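Local coordinates for alpha-1,2-mannosyltransferase (Ktr4), putative (Neosartorya fumigata, PDB 7BOP), which belongs to the fungal mannosyltransferases with a GT-A fold and holds guanosine-5'-diphosphate and a manganese ion in its pocket, at residues A[95-109]-A[122-136]. Numbering follows the deposited sequence.
Sequences NSKFNYPWIFFNDKP and TKAKCYYEQVPKEHW. With GDP (guanosine-5'-diphosphate), chain H.
Asp107 sets its CB over the indole face of Trp136, 3.4 Å from the centroid of the five-membered ring and almost on the ring normal, a CH-pi contact. Its CG, between backbone N and carbonyl carbon (chi1 58°), comes over the same indole; chi2 then sets the carboxylate 22° from the ring plane and turns OD1 to the guanine of GDP. OD1 accepts from GDP N1 at 2.9 Å and, less closely, from N2; N2 also gives a bond to Asn106 OD1, which takes Lys108 N in an Asx turn. Asn106 and Asp107, where strand 102-106 ends, take the N1 and N2 side of the guanine, while the rim of Trp136, through CZ2, lies 3.5 Å from GDP O6.

Behind the pocket, strands 102-106 and 126-130 run parallel, joined by helix 112-119 into a beta-alpha-beta unit of the Rossmann-like nucleotide-binding sheet of the GT-A fold; strand 69-74 flanks 102-106 on its other side. Tyr127 and Glu129 each bond through both N and O to strand 102-106, the bond from Asn106 N being weak.

On the face covered by helices 80-98 and 112-119, the rings of Phe104 and Tyr128 lie side by side, near parallel but slid apart, with Phe104 CD2 3.6 Å from Tyr128 CE1. Cys126 SG meets the same phenylalanine at its edge. On the other face of the sheet, Glu129 lays CB beside Phe105 CD1 and CG against Ile103 CG2.

At the far end Lys123 folds back, bent at chi3 (-57°) and chi4, and NZ reaches Ser96 O at 2.8 Å and Asn99 OD1 at 3.1 Å, each on a lone pair; Asn99 ND2 is held by Tyr57 O. At the pocket end, Gln130 NE2 bonds to Asp107 O from above its carbonyl plane.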
loop_
_atom_site.group_PDB
_atom_site.type_symbol
_atom_site.label_atom_id
_atom_site.label_comp_id
_atom_site.label_asym_id
_atom_site.label_seq_id
_atom_site.Cartn_x
_atom_site.Cartn_y
_atom_site.Cartn_z
ATOM N N ASN A 95 -3.296 4.881 -17.540
ATOM C CA ASN A 95 -4.169 6.050 -17.418
ATOM C C ASN A 95 -4.342 6.898 -18.699
ATOM O O ASN A 95 -5.287 7.699 -18.767
ATOM C CB ASN A 95 -3.768 6.945 -16.254
ATOM C CG ASN A 95 -4.932 7.784 -15.741
ATOM O OD1 ASN A 95 -6.032 7.274 -15.537
ATOM N ND2 ASN A 95 -4.695 9.060 -15.513
ATOM N N SER A 96 -3.479 6.734 -19.704
ATOM C CA SER A 96 -3.698 7.445 -20.975
ATOM C C SER A 96 -4.985 6.984 -21.649
ATOM O O SER A 96 -5.557 7.725 -22.431
ATOM C CB SER A 96 -2.521 7.292 -21.926
ATOM O OG SER A 96 -2.362 5.952 -22.295
ATOM N N LYS A 97 -5.442 5.770 -21.327
ATOM C CA LYS A 97 -6.683 5.228 -21.874
ATOM C C LYS A 97 -7.910 5.550 -21.018
ATOM O O LYS A 97 -9.009 5.726 -21.541
ATOM C CB LYS A 97 -6.562 3.711 -22.039
ATOM C CG LYS A 97 -5.401 3.273 -22.921
ATOM C CD LYS A 97 -5.119 1.784 -22.786
ATOM C CE LYS A 97 -4.498 1.431 -21.430
ATOM N NZ LYS A 97 -3.575 0.275 -21.539
ATOM N N PHE A 98 -7.740 5.593 -19.700
ATOM C CA PHE A 98 -8.874 5.746 -18.789
ATOM C C PHE A 98 -9.029 7.157 -18.228
ATOM O O PHE A 98 -10.143 7.568 -17.904
ATOM C CB PHE A 98 -8.783 4.672 -17.693
ATOM C CG PHE A 98 -8.914 3.284 -18.236
ATOM C CD1 PHE A 98 -10.149 2.811 -18.649
ATOM C CD2 PHE A 98 -7.799 2.464 -18.390
ATOM C CE1 PHE A 98 -10.289 1.544 -19.174
ATOM C CE2 PHE A 98 -7.931 1.196 -18.920
ATOM C CZ PHE A 98 -9.176 0.731 -19.310
ATOM N N ASN A 99 -7.918 7.890 -18.117
ATOM C CA ASN A 99 -7.919 9.309 -17.764
ATOM C C ASN A 99 -8.590 9.642 -16.434
ATOM O O ASN A 99 -9.377 10.590 -16.334
ATOM C CB ASN A 99 -8.523 10.133 -18.908
ATOM C CG ASN A 99 -7.736 9.984 -20.181
ATOM O OD1 ASN A 99 -6.597 10.427 -20.259
ATOM N ND2 ASN A 99 -8.319 9.338 -21.169
ATOM N N TYR A 100 -8.279 8.844 -15.410
ATOM C CA TYR A 100 -8.679 9.175 -14.053
ATOM C C TYR A 100 -7.824 10.349 -13.542
ATOM O O TYR A 100 -6.667 10.508 -13.952
ATOM C CB TYR A 100 -8.570 7.940 -13.137
ATOM C CG TYR A 100 -9.765 7.037 -13.209
ATOM C CD1 TYR A 100 -10.863 7.255 -12.380
ATOM C CD2 TYR A 100 -9.821 5.973 -14.113
ATOM C CE1 TYR A 100 -11.973 6.436 -12.436
ATOM C CE2 TYR A 100 -10.934 5.151 -14.179
ATOM C CZ TYR A 100 -12.005 5.384 -13.332
ATOM O OH TYR A 100 -13.101 4.578 -13.374
ATOM N N PRO A 101 -8.393 11.189 -12.667
ATOM C CA PRO A 101 -7.641 12.346 -12.172
ATOM C C PRO A 101 -6.515 11.976 -11.201
ATOM O O PRO A 101 -6.583 10.928 -10.538
ATOM C CB PRO A 101 -8.698 13.155 -11.435
ATOM C CG PRO A 101 -9.673 12.139 -10.959
ATOM C CD PRO A 101 -9.700 11.058 -11.995
ATOM N N TRP A 102 -5.494 12.838 -11.152
ATOM C CA TRP A 102 -4.419 12.766 -10.166
ATOM C C TRP A 102 -4.663 13.800 -9.074
ATOM O O TRP A 102 -4.920 14.982 -9.376
ATOM C CB TRP A 102 -3.063 13.063 -10.792
ATOM C CG TRP A 102 -2.524 12.055 -11.729
ATOM C CD1 TRP A 102 -2.828 11.922 -13.058
ATOM C CD2 TRP A 102 -1.532 11.062 -11.441
ATOM N NE1 TRP A 102 -2.096 10.903 -13.605
ATOM C CE2 TRP A 102 -1.292 10.355 -12.636
ATOM C CE3 TRP A 102 -0.834 10.694 -10.285
ATOM C CZ2 TRP A 102 -0.378 9.295 -12.712
ATOM C CZ3 TRP A 102 0.078 9.645 -10.359
ATOM C CH2 TRP A 102 0.296 8.956 -11.563
ATOM N N ILE A 103 -4.585 13.366 -7.813
ATOM C CA ILE A 103 -4.652 14.263 -6.667
ATOM C C ILE A 103 -3.356 14.122 -5.867
ATOM O O ILE A 103 -3.064 13.053 -5.297
ATOM C CB ILE A 103 -5.889 13.992 -5.787
ATOM C CG1 ILE A 103 -7.157 13.942 -6.644
ATOM C CG2 ILE A 103 -6.042 15.074 -4.730
ATOM C CD1 ILE A 103 -8.421 13.610 -5.894
ATOM N N PHE A 104 -2.579 15.208 -5.838
ATOM C CA PHE A 104 -1.314 15.261 -5.119
ATOM C C PHE A 104 -1.497 15.911 -3.754
ATOM O O PHE A 104 -2.239 16.898 -3.619
ATOM C CB PHE A 104 -0.279 16.016 -5.948
ATOM C CG PHE A 104 -0.058 15.416 -7.304
ATOM C CD1 PHE A 104 0.673 14.245 -7.442
ATOM C CD2 PHE A 104 -0.598 16.006 -8.446
ATOM C CE1 PHE A 104 0.868 13.669 -8.683
ATOM C CE2 PHE A 104 -0.399 15.438 -9.696
ATOM C CZ PHE A 104 0.342 14.270 -9.820
ATOM N N PHE A 105 -0.840 15.337 -2.745
ATOM C CA PHE A 105 -0.898 15.815 -1.362
ATOM C C PHE A 105 0.488 16.142 -0.855
ATOM O O PHE A 105 1.460 15.471 -1.195
ATOM C CB PHE A 105 -1.523 14.760 -0.457
ATOM C CG PHE A 105 -2.963 14.480 -0.770
ATOM C CD1 PHE A 105 -3.971 15.230 -0.171
ATOM C CD2 PHE A 105 -3.314 13.476 -1.658
ATOM C CE1 PHE A 105 -5.301 14.971 -0.450
ATOM C CE2 PHE A 105 -4.648 13.219 -1.947
ATOM C CZ PHE A 105 -5.644 13.960 -1.337
ATOM N N ASN A 106 0.570 17.172 -0.016
ATOM C CA ASN A 106 1.835 17.603 0.557
ATOM C C ASN A 106 1.532 18.421 1.814
ATOM O O ASN A 106 0.540 19.147 1.864
ATOM C CB ASN A 106 2.627 18.397 -0.500
ATOM C CG ASN A 106 4.051 18.730 -0.075
ATOM O OD1 ASN A 106 4.478 18.431 1.039
ATOM N ND2 ASN A 106 4.794 19.364 -0.976
ATOM N N ASP A 107 2.335 18.234 2.857
ATOM C CA ASP A 107 2.217 19.037 4.079
ATOM C C ASP A 107 2.564 20.518 3.814
ATOM O O ASP A 107 2.046 21.401 4.483
ATOM C CB ASP A 107 3.084 18.470 5.212
ATOM C CG ASP A 107 4.554 18.385 4.850
ATOM O OD1 ASP A 107 4.885 17.740 3.836
ATOM O OD2 ASP A 107 5.382 18.951 5.585
ATOM N N LYS A 108 3.433 20.756 2.836
ATOM C CA LYS A 108 3.780 22.096 2.364
ATOM C C LYS A 108 3.123 22.399 1.013
ATOM O O LYS A 108 2.650 21.480 0.338
ATOM C CB LYS A 108 5.299 22.206 2.260
ATOM C CG LYS A 108 5.983 22.015 3.606
ATOM C CD LYS A 108 7.462 21.756 3.459
ATOM C CE LYS A 108 8.069 21.393 4.805
ATOM N NZ LYS A 108 9.478 20.947 4.627
ATOM N N PRO A 109 3.075 23.689 0.615
ATOM C CA PRO A 109 2.487 24.034 -0.684
ATOM C C PRO A 109 3.293 23.511 -1.868
ATOM O O PRO A 109 4.510 23.461 -1.796
ATOM C CB PRO A 109 2.507 25.576 -0.682
ATOM C CG PRO A 109 2.589 25.961 0.750
ATOM C CD PRO A 109 3.441 24.900 1.380
ATOM N N THR A 122 -0.138 14.265 -18.277
ATOM C CA THR A 122 -1.431 13.589 -18.289
ATOM C C THR A 122 -2.471 14.461 -18.973
ATOM O O THR A 122 -2.388 15.690 -18.917
ATOM C CB THR A 122 -1.889 13.226 -16.855
ATOM O OG1 THR A 122 -3.136 12.533 -16.895
ATOM C CG2 THR A 122 -2.060 14.450 -15.978
ATOM N N LYS A 123 -3.437 13.818 -19.617
ATOM C CA LYS A 123 -4.600 14.517 -20.174
ATOM C C LYS A 123 -5.682 14.696 -19.130
ATOM O O LYS A 123 -6.613 15.471 -19.341
ATOM C CB LYS A 123 -5.177 13.756 -21.366
ATOM C CG LYS A 123 -4.176 13.458 -22.473
ATOM C CD LYS A 123 -4.831 12.825 -23.697
ATOM C CE LYS A 123 -5.605 11.524 -23.412
ATOM N NZ LYS A 123 -4.803 10.448 -22.763
ATOM N N ALA A 124 -5.591 13.965 -18.011
ATOM C CA ALA A 124 -6.600 14.072 -16.956
ATOM C C ALA A 124 -6.387 15.322 -16.123
ATOM O O ALA A 124 -5.320 15.933 -16.162
ATOM C CB ALA A 124 -6.579 12.839 -16.064
ATOM N N LYS A 125 -7.402 15.673 -15.337
ATOM C CA LYS A 125 -7.298 16.783 -14.393
ATOM C C LYS A 125 -6.343 16.414 -13.256
ATOM O O LYS A 125 -6.393 15.290 -12.747
ATOM C CB LYS A 125 -8.659 17.141 -13.788
ATOM C CG LYS A 125 -9.705 17.664 -14.772
ATOM C CD LYS A 125 -10.569 16.552 -15.365
ATOM C CE LYS A 125 -11.964 17.031 -15.754
ATOM N NZ LYS A 125 -11.937 18.018 -16.868
ATOM N N CYS A 126 -5.484 17.363 -12.888
ATOM C CA CYS A 126 -4.612 17.261 -11.730
ATOM C C CYS A 126 -5.079 18.219 -10.654
ATOM O O CYS A 126 -5.426 19.358 -10.957
ATOM C CB CYS A 126 -3.182 17.629 -12.095
ATOM S SG CYS A 126 -2.353 16.413 -13.119
ATOM N N TYR A 127 -5.051 17.767 -9.403
ATOM C CA TYR A 127 -5.385 18.588 -8.246
ATOM C C TYR A 127 -4.220 18.591 -7.266
ATOM O O TYR A 127 -3.461 17.605 -7.161
ATOM C CB TYR A 127 -6.650 18.072 -7.569
ATOM C CG TYR A 127 -7.832 18.033 -8.506
ATOM C CD1 TYR A 127 -8.691 19.135 -8.639
ATOM C CD2 TYR A 127 -8.086 16.905 -9.280
ATOM C CE1 TYR A 127 -9.776 19.095 -9.507
ATOM C CE2 TYR A 127 -9.161 16.861 -10.157
ATOM C CZ TYR A 127 -10.000 17.957 -10.266
ATOM O OH TYR A 127 -11.057 17.891 -11.136
ATOM N N TYR A 128 -4.084 19.708 -6.553
ATOM C CA TYR A 128 -2.921 19.984 -5.715
ATOM C C TYR A 128 -3.418 20.390 -4.346
ATOM O O TYR A 128 -4.004 21.457 -4.193
ATOM C CB TYR A 128 -2.066 21.074 -6.363
ATOM C CG TYR A 128 -1.660 20.683 -7.760
ATOM C CD1 TYR A 128 -0.561 19.847 -7.979
ATOM C CD2 TYR A 128 -2.408 21.097 -8.868
ATOM C CE1 TYR A 128 -0.207 19.451 -9.261
ATOM C CE2 TYR A 128 -2.063 20.706 -10.155
ATOM C CZ TYR A 128 -0.959 19.885 -10.350
ATOM O OH TYR A 128 -0.605 19.503 -11.619
ATOM N N GLU A 129 -3.229 19.507 -3.366
ATOM C CA GLU A 129 -3.830 19.664 -2.046
ATOM C C GLU A 129 -2.765 19.734 -0.971
ATOM O O GLU A 129 -1.698 19.106 -1.081
ATOM C CB GLU A 129 -4.756 18.489 -1.737
ATOM C CG GLU A 129 -5.898 18.313 -2.717
ATOM C CD GLU A 129 -6.928 19.421 -2.655
ATOM O OE1 GLU A 129 -7.076 20.074 -1.606
ATOM O OE2 GLU A 129 -7.622 19.606 -3.666
ATOM N N GLN A 130 -3.057 20.499 0.074
ATOM C CA GLN A 130 -2.189 20.569 1.228
ATOM C C GLN A 130 -2.815 19.773 2.348
ATOM O O GLN A 130 -4.032 19.815 2.538
ATOM C CB GLN A 130 -1.961 22.013 1.667
ATOM C CG GLN A 130 -0.762 22.158 2.586
ATOM C CD GLN A 130 -0.441 23.602 2.922
ATOM O OE1 GLN A 130 -1.231 24.497 2.648
ATOM N NE2 GLN A 130 0.724 23.831 3.527
ATOM N N VAL A 131 -1.984 19.051 3.092
ATOM C CA VAL A 131 -2.458 18.316 4.260
ATOM C C VAL A 131 -2.692 19.324 5.389
ATOM O O VAL A 131 -1.796 20.085 5.695
ATOM C CB VAL A 131 -1.426 17.264 4.724
ATOM C CG1 VAL A 131 -1.899 16.580 6.004
ATOM C CG2 VAL A 131 -1.186 16.238 3.615
ATOM N N PRO A 132 -3.887 19.328 6.014
ATOM C CA PRO A 132 -4.087 20.279 7.129
ATOM C C PRO A 132 -3.161 19.991 8.319
ATOM O O PRO A 132 -2.833 18.828 8.573
ATOM C CB PRO A 132 -5.559 20.082 7.535
ATOM C CG PRO A 132 -6.166 19.147 6.552
ATOM C CD PRO A 132 -5.078 18.505 5.742
ATOM N N LYS A 133 -2.766 21.042 9.039
ATOM C CA LYS A 133 -1.888 20.932 10.213
ATOM C C LYS A 133 -2.382 19.882 11.201
ATOM O O LYS A 133 -1.594 19.089 11.716
ATOM C CB LYS A 133 -1.745 22.282 10.951
ATOM C CG LYS A 133 -0.776 23.275 10.309
ATOM C CD LYS A 133 -1.465 24.274 9.374
ATOM C CE LYS A 133 -0.468 25.115 8.583
ATOM N NZ LYS A 133 0.117 24.377 7.423
ATOM N N GLU A 134 -3.685 19.870 11.451
ATOM C CA GLU A 134 -4.290 18.891 12.369
ATOM C C GLU A 134 -4.194 17.418 11.910
ATOM O O GLU A 134 -4.356 16.512 12.724
ATOM C CB GLU A 134 -5.752 19.264 12.698
ATOM C CG GLU A 134 -6.755 19.154 11.547
ATOM C CD GLU A 134 -7.065 20.474 10.839
ATOM O OE1 GLU A 134 -6.176 21.367 10.766
ATOM O OE2 GLU A 134 -8.209 20.600 10.331
ATOM N N HIS A 135 -3.958 17.189 10.615
ATOM C CA HIS A 135 -3.728 15.844 10.068
ATOM C C HIS A 135 -2.253 15.472 9.923
ATOM O O HIS A 135 -1.951 14.350 9.519
ATOM C CB HIS A 135 -4.387 15.711 8.692
ATOM C CG HIS A 135 -5.878 15.737 8.724
ATOM N ND1 HIS A 135 -6.641 15.799 7.579
ATOM C CD2 HIS A 135 -6.752 15.712 9.759
ATOM C CE1 HIS A 135 -7.920 15.800 7.905
ATOM N NE2 HIS A 135 -8.015 15.755 9.222
ATOM N N TRP A 136 -1.349 16.404 10.223
ATOM C CA TRP A 136 0.093 16.227 10.024
ATOM C C TRP A 136 0.898 16.378 11.304
ATOM O O TRP A 136 1.783 15.564 11.566
ATOM C CB TRP A 136 0.622 17.233 8.999
ATOM C CG TRP A 136 2.022 16.944 8.538
ATOM C CD1 TRP A 136 3.148 17.657 8.823
ATOM C CD2 TRP A 136 2.435 15.854 7.704
ATOM N NE1 TRP A 136 4.243 17.078 8.215
ATOM C CE2 TRP A 136 3.830 15.972 7.521
ATOM C CE3 TRP A 136 1.758 14.791 7.089
ATOM C CZ2 TRP A 136 4.566 15.061 6.753
ATOM C CZ3 TRP A 136 2.490 13.885 6.318
ATOM C CH2 TRP A 136 3.885 14.028 6.164
HETATM P PB GDP H . 9.757 4.604 1.727
HETATM O O1B GDP H . 11.253 4.631 1.607
HETATM O O2B GDP H . 9.021 4.317 0.407
HETATM O O3B GDP H . 9.205 3.824 2.904
HETATM O O3A GDP H . 9.457 6.154 2.116
HETATM P PA GDP H . 9.298 7.384 1.069
HETATM O O1A GDP H . 10.345 8.434 1.354
HETATM O O2A GDP H . 9.114 6.798 -0.349
HETATM O "O5'" GDP H . 7.912 7.955 1.656
HETATM C "C5'" GDP H . 6.673 7.290 1.407
HETATM C "C4'" GDP H . 5.733 8.209 0.632
HETATM O "O4'" GDP H . 5.439 9.361 1.429
HETATM C "C3'" GDP H . 6.318 8.766 -0.658
HETATM O "O3'" GDP H . 5.227 8.965 -1.573
HETATM C "C2'" GDP H . 6.964 10.080 -0.249
HETATM O "O2'" GDP H . 7.001 11.020 -1.323
HETATM C "C1'" GDP H . 6.045 10.534 0.880
HETATM N N9 GDP H . 6.641 11.285 2.012
HETATM C C8 GDP H . 7.460 10.838 3.005
HETATM N N7 GDP H . 7.727 11.837 3.879
HETATM C C5 GDP H . 7.069 12.936 3.460
HETATM C C6 GDP H . 6.908 14.335 3.910
HETATM O O6 GDP H . 7.496 14.710 4.937
HETATM N N1 GDP H . 6.123 15.167 3.192
HETATM C C2 GDP H . 5.470 14.754 2.075
HETATM N N2 GDP H . 4.693 15.617 1.374
HETATM N N3 GDP H . 5.585 13.487 1.603
HETATM C C4 GDP H . 6.345 12.562 2.242
HETATM O O HOH W 1 -4.037 10.955 -19.729
HETATM O O HOH W 2 -9.863 13.412 -16.325
HETATM O O HOH W 3 0.512 21.029 6.750
HETATM O O HOH W 4 0.146 21.331 -0.908
#